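PDB 7CO3: AlgW protein from Pseudomonas aeruginosa, which is an HtrA-type protein of the S1C peptidase family, pairing a trypsin-like protease domain with a PDZ domain, and probably cleaves proteins as a serine endopeptidase. Local coordinates for residues B[131-136]-B[155-160]. The protein carries 1 engineered substitution. Sequence-based numbering, arbitrary orientation.
Sequences IIVALR and AVLKID
Ile131 meets Leu157 methyl to methyl through both of its branches. The CD1 end of Ile131 lies 3.9 Å from CD2 of Leu157, and its shorter branch, CG2, is 4.0 Å from CD1 of the same leucine, so the forked end of Leu157 is matched by two methyls of Ile131 as the side chains meet at a slant. With chi1 of Ile131 at -58°, CG1 lies anti to the carbonyl carbon and CG2 anti to the backbone N, which turns both branches toward Leu157. Thr125 of helix 122-125 packs on both residues.

Two residues along, Val133 points the same way; its CG2 stands 3.9 Å from CG2 of Ile159, and its CG1 is 4.3 Å from CD1 of that residue; here the side chains run nearly perpendicular to each other. Ile159 keeps CG2 trans to its carbonyl carbon and CG1 between N and C (chi1 65°), a rotation that brings the short branch nearest to the valine, with CD1 of the long branch a little farther off. The same Val133 CG2 has a looser neighbour in Leu157 CD1 at 4.4 Å. Leu69 of strand 66-72 touches Val133 and Leu157, and Ala143 of strand 140-149 touches Val133 and Ile159.

Strands 130-134 and 154-158 are not sheet neighbours: strand 140-149 runs between them and pairs with both, and all three belong to the closed antiparallel six-stranded barrel of the trypsin-like fold. The segments therefore face each other across the barrel interior, with the CA atoms of Val133 and Ile159 8.2 Å apart. Every group that touches is a methyl on a buried residue, so cohesion here comes from dispersion and the exclusion of water, with none of the directional grip of a polar bond.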
loop_
_atom_site.group_PDB
_atom_site.type_symbol
_atom_site.label_atom_id
_atom_site.label_comp_id
_atom_site.label_asym_id
_atom_site.label_seq_id
_atom_site.Cartn_x
_atom_site.Cartn_y
_atom_site.Cartn_z
ATOM N N ILE B 131 16.702 -17.832 20.361
ATOM C CA ILE B 131 15.464 -17.599 19.610
ATOM C C ILE B 131 14.304 -17.711 20.580
ATOM O O ILE B 131 14.065 -18.788 21.135
ATOM C CB ILE B 131 15.291 -18.593 18.442
ATOM C CG1 ILE B 131 16.466 -18.514 17.491
ATOM C CG2 ILE B 131 14.002 -18.323 17.642
ATOM C CD1 ILE B 131 16.561 -19.693 16.567
ATOM N N ILE B 132 13.593 -16.606 20.791
ATOM C CA ILE B 132 12.369 -16.586 21.579
ATOM C C ILE B 132 11.155 -16.570 20.655
ATOM O O ILE B 132 11.099 -15.802 19.681
ATOM C CB ILE B 132 12.332 -15.396 22.547
ATOM C CG1 ILE B 132 13.482 -15.515 23.558
ATOM C CG2 ILE B 132 10.992 -15.333 23.253
ATOM C CD1 ILE B 132 14.500 -14.412 23.497
ATOM N N VAL B 133 10.192 -17.429 20.974
ATOM C CA VAL B 133 8.908 -17.519 20.308
ATOM C C VAL B 133 7.885 -16.878 21.233
ATOM O O VAL B 133 7.822 -17.213 22.422
ATOM C CB VAL B 133 8.546 -18.985 20.025
ATOM C CG1 VAL B 133 7.084 -19.125 19.764
ATOM C CG2 VAL B 133 9.388 -19.566 18.890
ATOM N N ALA B 134 7.098 -15.940 20.710
ATOM C CA ALA B 134 6.053 -15.289 21.489
ATOM C C ALA B 134 4.710 -15.546 20.825
ATOM O O ALA B 134 4.472 -15.108 19.686
ATOM C CB ALA B 134 6.315 -13.787 21.655
ATOM N N LEU B 135 3.825 -16.234 21.547
ATOM C CA LEU B 135 2.547 -16.626 20.982
ATOM C C LEU B 135 1.508 -15.539 21.193
ATOM O O LEU B 135 1.639 -14.679 22.074
ATOM C CB LEU B 135 2.073 -17.939 21.598
ATOM C CG LEU B 135 3.017 -19.115 21.352
ATOM C CD1 LEU B 135 2.396 -20.358 21.937
ATOM C CD2 LEU B 135 3.319 -19.297 19.873
ATOM N N ARG B 136 0.457 -15.591 20.368
ATOM C CA ARG B 136 -0.632 -14.624 20.476
ATOM C C ARG B 136 -1.281 -14.625 21.857
ATOM O O ARG B 136 -1.781 -13.589 22.304
ATOM C CB ARG B 136 -1.685 -14.909 19.419
ATOM C CG ARG B 136 -2.597 -13.732 19.195
ATOM C CD ARG B 136 -3.512 -13.999 18.040
ATOM N NE ARG B 136 -4.740 -13.225 18.136
ATOM C CZ ARG B 136 -5.921 -13.756 18.408
ATOM N NH1 ARG B 136 -6.994 -12.982 18.483
ATOM N NH2 ARG B 136 -6.027 -15.063 18.606
ATOM N N ALA B 155 13.567 -22.432 7.497
ATOM C CA ALA B 155 14.162 -23.032 8.677
ATOM C C ALA B 155 13.041 -23.581 9.531
ATOM O O ALA B 155 11.904 -23.119 9.455
ATOM C CB ALA B 155 15.022 -22.043 9.475
ATOM N N VAL B 156 13.355 -24.620 10.302
ATOM C CA VAL B 156 12.392 -25.274 11.177
ATOM C C VAL B 156 12.867 -25.122 12.604
ATOM O O VAL B 156 14.055 -25.310 12.894
ATOM C CB VAL B 156 12.204 -26.766 10.825
ATOM C CG1 VAL B 156 11.237 -27.380 11.779
ATOM C CG2 VAL B 156 11.706 -26.921 9.409
ATOM N N LEU B 157 11.932 -24.787 13.481
ATOM C CA LEU B 157 12.127 -24.603 14.903
ATOM C C LEU B 157 11.216 -25.585 15.629
ATOM O O LEU B 157 10.207 -26.039 15.087
ATOM C CB LEU B 157 11.757 -23.172 15.357
ATOM C CG LEU B 157 12.396 -21.936 14.702
ATOM C CD1 LEU B 157 11.792 -20.628 15.315
ATOM C CD2 LEU B 157 13.895 -21.981 14.860
ATOM N N LYS B 158 11.556 -25.855 16.880
ATOM C CA LYS B 158 10.791 -26.728 17.759
ATOM C C LYS B 158 10.665 -26.067 19.116
ATOM O O LYS B 158 11.651 -25.552 19.651
ATOM C CB LYS B 158 11.473 -28.108 17.907
ATOM C CG LYS B 158 10.577 -29.204 18.534
ATOM C CD LYS B 158 10.559 -29.148 20.068
ATOM C CE LYS B 158 10.028 -30.430 20.681
ATOM N NZ LYS B 158 8.810 -30.909 19.971
ATOM N N ILE B 159 9.461 -26.111 19.681
ATOM C CA ILE B 159 9.204 -25.632 21.029
ATOM C C ILE B 159 8.484 -26.722 21.814
ATOM O O ILE B 159 7.861 -27.618 21.240
ATOM C CB ILE B 159 8.404 -24.305 21.032
ATOM C CG1 ILE B 159 6.976 -24.461 20.454
ATOM C CG2 ILE B 159 9.195 -23.206 20.259
ATOM C CD1 ILE B 159 6.098 -23.183 20.638
ATOM N N ASP B 160 8.577 -26.626 23.135
ATOM C CA ASP B 160 7.980 -27.571 24.078
ATOM C C ASP B 160 6.904 -26.825 24.860
ATOM O O ASP B 160 7.204 -26.149 25.847
ATOM C CB ASP B 160 9.054 -28.153 24.993
ATOM C CG ASP B 160 8.493 -29.042 26.091
ATOM O OD1 ASP B 160 7.725 -29.973 25.767
ATOM O OD2 ASP B 160 8.835 -28.821 27.272
#